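Local coordinates for protein HP0035 (Helicobacter pylori, PDB 3F42) that probably binds DNA as a homodimer and alters its conformation, and may take part in nucleoid organization, DNA protection and the regulation of gene expression, at residues Lys25-Ile30 with Asn45-Leu50; Val40-Asn45 with Ser72-Gly77. All blocks are in the same frame, centred on the assembly; numbering follows the deposited sequence.

Contact 1 of 2, residues Lys25-Ile30 with Asn45-Leu50. With EDO (1,2-ethanediol), chain D.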
loop_
_atom_site.group_PDB
_atom_site.type_symbol
_atom_site.label_atom_id
_atom_site.label_comp_id
_atom_site.label_asym_id
_atom_site.label_seq_id
_atom_site.Cartn_x
_atom_site.Cartn_y
_atom_site.Cartn_z
ATOM N N LYS A 25 14.548 9.035 -4.170
ATOM C CA LYS A 25 15.001 10.408 -3.999
ATOM C C LYS A 25 15.726 10.559 -2.655
ATOM O O LYS A 25 16.773 11.181 -2.585
ATOM C CB LYS A 25 13.813 11.358 -4.072
ATOM C CG LYS A 25 14.163 12.807 -4.017
ATOM C CD LYS A 25 12.995 13.602 -4.546
ATOM C CE LYS A 25 13.402 14.976 -5.053
ATOM N NZ LYS A 25 12.150 15.601 -5.631
ATOM N N ASN A 26 15.156 9.999 -1.587
ATOM C CA ASN A 26 15.808 10.088 -0.280
ATOM C C ASN A 26 17.209 9.474 -0.329
ATOM O O ASN A 26 18.148 10.019 0.261
ATOM C CB ASN A 26 15.020 9.346 0.790
ATOM C CG ASN A 26 13.757 10.048 1.166
ATOM O OD1 ASN A 26 13.648 11.278 1.050
ATOM N ND2 ASN A 26 12.765 9.272 1.616
ATOM N N LYS A 27 17.331 8.329 -0.997
ATOM C CA LYS A 27 18.606 7.612 -1.036
ATOM C C LYS A 27 19.688 8.492 -1.712
ATOM O O LYS A 27 20.873 8.469 -1.348
ATOM C CB LYS A 27 18.445 6.288 -1.782
ATOM C CG LYS A 27 19.688 5.404 -1.702
ATOM C CD LYS A 27 19.544 4.222 -2.572
ATOM C CE LYS A 27 20.821 3.391 -2.501
ATOM N NZ LYS A 27 20.450 1.987 -2.835
ATOM N N ASP A 28 19.251 9.315 -2.650
ATOM C CA ASP A 28 20.132 10.259 -3.356
ATOM C C ASP A 28 20.437 11.575 -2.628
ATOM O O ASP A 28 21.199 12.401 -3.135
ATOM C CB ASP A 28 19.496 10.576 -4.697
ATOM C CG ASP A 28 20.234 9.974 -5.837
ATOM O OD1 ASP A 28 21.316 9.340 -5.633
ATOM O OD2 ASP A 28 19.728 10.171 -6.960
ATOM N N THR A 29 19.870 11.790 -1.447
ATOM C CA THR A 29 20.027 13.060 -0.745
ATOM C C THR A 29 21.103 12.876 0.309
ATOM O O THR A 29 21.003 11.944 1.103
ATOM C CB THR A 29 18.682 13.498 -0.136
ATOM O OG1 THR A 29 17.703 13.603 -1.210
ATOM C CG2 THR A 29 18.801 14.831 0.574
ATOM N N ILE A 30 22.095 13.765 0.358
ATOM C CA ILE A 30 23.170 13.644 1.401
ATOM C C ILE A 30 23.005 14.712 2.471
ATOM O O ILE A 30 22.811 15.887 2.134
ATOM C CB ILE A 30 24.568 13.816 0.758
ATOM C CG1 ILE A 30 24.744 12.799 -0.363
ATOM C CG2 ILE A 30 25.729 13.682 1.823
ATOM C CD1 ILE A 30 26.034 13.072 -1.245
ATOM N N ASN A 45 22.822 9.309 4.027
ATOM C CA ASN A 45 21.795 9.502 3.000
ATOM C C ASN A 45 20.415 9.637 3.647
ATOM O O ASN A 45 20.262 9.506 4.871
ATOM C CB ASN A 45 21.883 8.418 1.919
ATOM C CG ASN A 45 21.461 7.033 2.399
ATOM O OD1 ASN A 45 20.739 6.860 3.396
ATOM N ND2 ASN A 45 21.933 6.017 1.682
ATOM N N GLY A 46 19.401 9.911 2.829
ATOM C CA GLY A 46 18.077 10.182 3.345
ATOM C C GLY A 46 17.329 8.944 3.786
ATOM O O GLY A 46 16.204 9.046 4.292
ATOM N N LEU A 47 17.957 7.781 3.649
ATOM C CA LEU A 47 17.424 6.546 4.261
ATOM C C LEU A 47 17.977 6.402 5.671
ATOM O O LEU A 47 17.553 5.525 6.426
ATOM C CB LEU A 47 17.830 5.299 3.464
ATOM C CG LEU A 47 17.441 5.326 1.987
ATOM C CD1 LEU A 47 17.853 4.000 1.302
ATOM C CD2 LEU A 47 15.947 5.534 1.844
ATOM N N GLY A 48 18.931 7.239 6.032
ATOM C CA GLY A 48 19.588 7.129 7.352
ATOM C C GLY A 48 20.810 6.242 7.391
ATOM O O GLY A 48 21.373 5.977 8.465
ATOM N N GLU A 49 21.251 5.776 6.237
ATOM C CA GLU A 49 22.527 5.037 6.124
ATOM C C GLU A 49 23.723 5.981 6.210
ATOM O O GLU A 49 23.732 7.089 5.626
ATOM C CB GLU A 49 22.567 4.271 4.795
ATOM C CG GLU A 49 21.397 3.260 4.747
ATOM C CD GLU A 49 21.113 2.623 3.390
ATOM O OE1 GLU A 49 21.535 3.153 2.350
ATOM O OE2 GLU A 49 20.387 1.594 3.395
ATOM N N LEU A 50 24.707 5.566 6.982
ATOM C CA LEU A 50 25.927 6.345 7.148
ATOM C C LEU A 50 26.802 6.023 5.944
ATOM O O LEU A 50 27.164 4.860 5.735
ATOM C CB LEU A 50 26.584 5.942 8.475
ATOM C CG LEU A 50 27.864 6.691 8.795
ATOM C CD1 LEU A 50 27.598 8.193 8.956
ATOM C CD2 LEU A 50 28.416 6.082 10.115
HETATM C C1 EDO D . 17.632 0.553 6.628
HETATM O O1 EDO D . 17.863 1.581 5.656
HETATM C C2 EDO D . 18.986 0.100 7.160
HETATM O O2 EDO D . 19.991 0.026 6.125
HETATM O O HOH W 1 20.598 1.459 0.387
#

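Contact 2 of 2, residues Val40-Asn45 with Ser72-Gly77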
loop_
_atom_site.group_PDB
_atom_site.type_symbol
_atom_site.label_atom_id
_atom_site.label_comp_id
_atom_site.label_asym_id
_atom_site.label_seq_id
_atom_site.Cartn_x
_atom_site.Cartn_y
_atom_site.Cartn_z
ATOM N N VAL A 40 35.301 16.326 13.188
ATOM C CA VAL A 40 34.523 15.122 12.859
ATOM C C VAL A 40 33.481 15.518 11.825
ATOM O O VAL A 40 32.821 16.526 11.992
ATOM C CB VAL A 40 33.845 14.521 14.106
ATOM C CG1 VAL A 40 32.800 13.451 13.722
ATOM C CG2 VAL A 40 34.874 13.896 15.044
ATOM N N SER A 41 33.331 14.712 10.768
ATOM C CA SER A 41 32.285 14.933 9.784
ATOM C C SER A 41 31.630 13.590 9.532
ATOM O O SER A 41 32.338 12.584 9.292
ATOM C CB SER A 41 32.863 15.464 8.488
ATOM O OG SER A 41 31.792 15.851 7.636
ATOM N N VAL A 42 30.303 13.579 9.548
ATOM C CA VAL A 42 29.565 12.362 9.165
ATOM C C VAL A 42 28.571 12.708 8.077
ATOM O O VAL A 42 28.027 13.801 8.073
ATOM C CB VAL A 42 28.864 11.658 10.330
ATOM C CG1 VAL A 42 29.913 11.252 11.374
ATOM C CG2 VAL A 42 27.787 12.587 10.955
ATOM N N SER A 43 28.388 11.792 7.137
ATOM C CA SER A 43 27.381 11.994 6.090
ATOM C C SER A 43 26.416 10.814 6.055
ATOM O O SER A 43 26.824 9.653 5.987
ATOM C CB SER A 43 28.040 12.134 4.713
ATOM O OG SER A 43 28.881 13.270 4.705
ATOM N N PHE A 44 25.135 11.154 6.009
ATOM C CA PHE A 44 24.074 10.179 5.877
ATOM C C PHE A 44 23.349 10.390 4.575
ATOM O O PHE A 44 23.197 11.537 4.124
ATOM C CB PHE A 44 23.047 10.400 6.976
ATOM C CG PHE A 44 23.540 10.033 8.363
ATOM C CD1 PHE A 44 23.415 8.724 8.817
ATOM C CD2 PHE A 44 24.108 10.997 9.211
ATOM C CE1 PHE A 44 23.840 8.355 10.093
ATOM C CE2 PHE A 44 24.536 10.624 10.516
ATOM C CZ PHE A 44 24.392 9.296 10.938
ATOM N N ASN A 45 22.822 9.309 4.027
ATOM C CA ASN A 45 21.795 9.502 3.000
ATOM C C ASN A 45 20.415 9.637 3.647
ATOM O O ASN A 45 20.262 9.506 4.871
ATOM C CB ASN A 45 21.883 8.418 1.919
ATOM C CG ASN A 45 21.461 7.033 2.399
ATOM O OD1 ASN A 45 20.739 6.860 3.396
ATOM N ND2 ASN A 45 21.933 6.017 1.682
ATOM N N SER A 72 28.181 13.054 19.151
ATOM C CA SER A 72 27.485 14.299 18.920
ATOM C C SER A 72 27.074 14.434 17.432
ATOM O O SER A 72 25.900 14.673 17.131
ATOM C CB SER A 72 28.415 15.482 19.284
ATOM O OG SER A 72 27.733 16.685 19.057
ATOM N N ALA A 73 28.040 14.242 16.537
ATOM C CA ALA A 73 27.769 14.420 15.085
ATOM C C ALA A 73 26.800 13.359 14.601
ATOM O O ALA A 73 25.872 13.661 13.819
ATOM C CB ALA A 73 29.048 14.361 14.266
ATOM N N LEU A 74 27.008 12.125 15.068
ATOM C CA LEU A 74 26.144 11.013 14.617
ATOM C C LEU A 74 24.723 11.234 15.088
ATOM O O LEU A 74 23.764 11.106 14.295
ATOM C CB LEU A 74 26.688 9.687 15.106
ATOM C CG LEU A 74 27.954 9.259 14.352
ATOM C CD1 LEU A 74 28.643 8.154 15.157
ATOM C CD2 LEU A 74 27.646 8.762 12.898
ATOM N N ASN A 75 24.556 11.566 16.369
ATOM C CA ASN A 75 23.199 11.812 16.854
ATOM C C ASN A 75 22.506 13.001 16.153
ATOM O O ASN A 75 21.298 12.939 15.876
ATOM C CB ASN A 75 23.196 11.963 18.385
ATOM C CG ASN A 75 23.051 10.643 19.088
ATOM O OD1 ASN A 75 22.163 9.842 18.771
ATOM N ND2 ASN A 75 23.892 10.409 20.064
ATOM N N ASP A 76 23.268 14.069 15.863
ATOM C CA ASP A 76 22.720 15.226 15.153
ATOM C C ASP A 76 22.210 14.755 13.782
ATOM O O ASP A 76 21.111 15.095 13.362
ATOM C CB ASP A 76 23.785 16.308 14.972
ATOM C CG ASP A 76 24.000 17.151 16.228
ATOM O OD1 ASP A 76 23.290 16.973 17.244
ATOM O OD2 ASP A 76 24.894 18.006 16.187
ATOM N N GLY A 77 23.023 13.952 13.102
ATOM C CA GLY A 77 22.655 13.407 11.786
ATOM C C GLY A 77 21.455 12.472 11.807
ATOM O O GLY A 77 20.543 12.631 10.974
#

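Contact 1 of 2, residues Lys25-Ile30 with Asn45-Leu50
G46 N donates to N26 O at 2.9 Å, but the N-H...O angle of 129° marks this bond between the hairpin loop and the helix end as weak. N26 O also accepts from T29 N, and G46, with no CB, lets this oxygen come close to its CA. Beside it, T29 O receives a CA-H...O contact from N45 CA at 3.2 Å, and K27 O lies 3.4 Å from N45 CB. The apolar part is small: K27, its CG anti to the backbone N, brings that methylene to 3.8 Å from L47 CD1, the two side chains crossing obliquely.

A second shell centres on N45. Its chi1 of 70° puts CG between the backbone N and the carbonyl carbon. OD1 accepts from L47 N at 2.9 Å and from E49 N at 3.1 Å, donors that arrive from opposite faces of the amide. The carboxamide's rotation is fixed at its other end by ND2, whose bond to E49 OE1 is 3.0 Å long and nearly straight at 171°, the acceptor close to the amide plane. Water 1 donates to the same OE1 and accepts a weak bond from K27 NZ, while 1,2-ethanediol O2 donates to E49 OE2. G46 O is held by R85 of helix 63-93, and L47 O by Y78 of the second subunit.

The loop combines an Asx turn at N45 with a type I turn over N45-G48. With G48 N bonded to N45 O, N45 N to E49 O, and G48 at positive phi, it fits a type I turn plus G1 bulge, a classic beta-hairpin connection.

Contact 2 of 2, residues Val40-Asn45 with Ser72-Gly77
A73 O accepts the helical hydrogen bond of G77 N at 3.0 Å, and V42 CG2 rests against the same oxygen at 3.6 Å. The rest of the meeting between strand and helix is apolar. V42 divides its two methyls: chi1 of -60° sets CG1 anti to the carbonyl carbon, where it meets L74 CD2 at 3.7 Å, while CG2 serves A73, approaching its CB to 4.0 Å. That CB is met from a second strand position as well, by V40 CG1 at 3.9 Å.

The L74 CB bond does not point at the strand, yet the end of the side chain comes nearer, and CD2 touches both V42 and F44. The L74 side chain crosses each of these two at about a right angle. On F44, the CZ atom takes up L74 CD2 at 3.8 Å, and CE2 lies 3.6 Å from G77 CA. G77 has no side chain, which lets this corner of the ring come right up to the helix backbone; both approaches to the ring are oblique.

The segment axes come within 8.2 Å and run at 27° in the same sense, in keeping with the two CA registers, V42 beside A73 and F44 beside G77. The CB bonds of V40, V42 and F44, every second residue, point toward the helix and make the strand's helix-facing row. Strand 40-45 is the middle one of the antiparallel sheet, between 30-35 and 50-55. L50 of the latter packs on V42, F44 and L74, the F44 ring also meets Y78 and V81 farther along helix 63-93, and L74 touches L74 of the second subunit.

How the contacts relate
The two contacts touch and share N45, where the middle strand passes into its hairpin loop. Contact 2 is core: all six touching residues are buried, and it joins the central strand to helix 63-93 through methyls and one ring. Contact 1 is only partly buried and joins the end of helix 5-27 to the loop, using backbone oxygens and a K27-L47 apolar touch, with the N45 carboxamide hydrogen-bonded inside the loop and a water linking K27 to E49. The loop end also touches the strand, E49 O lying 3.6 Å from F44 CD1. Both border the second subunit: N75 there bonds L50 N, in keeping with the homodimer formed by this YbaB/EbfC-family protein.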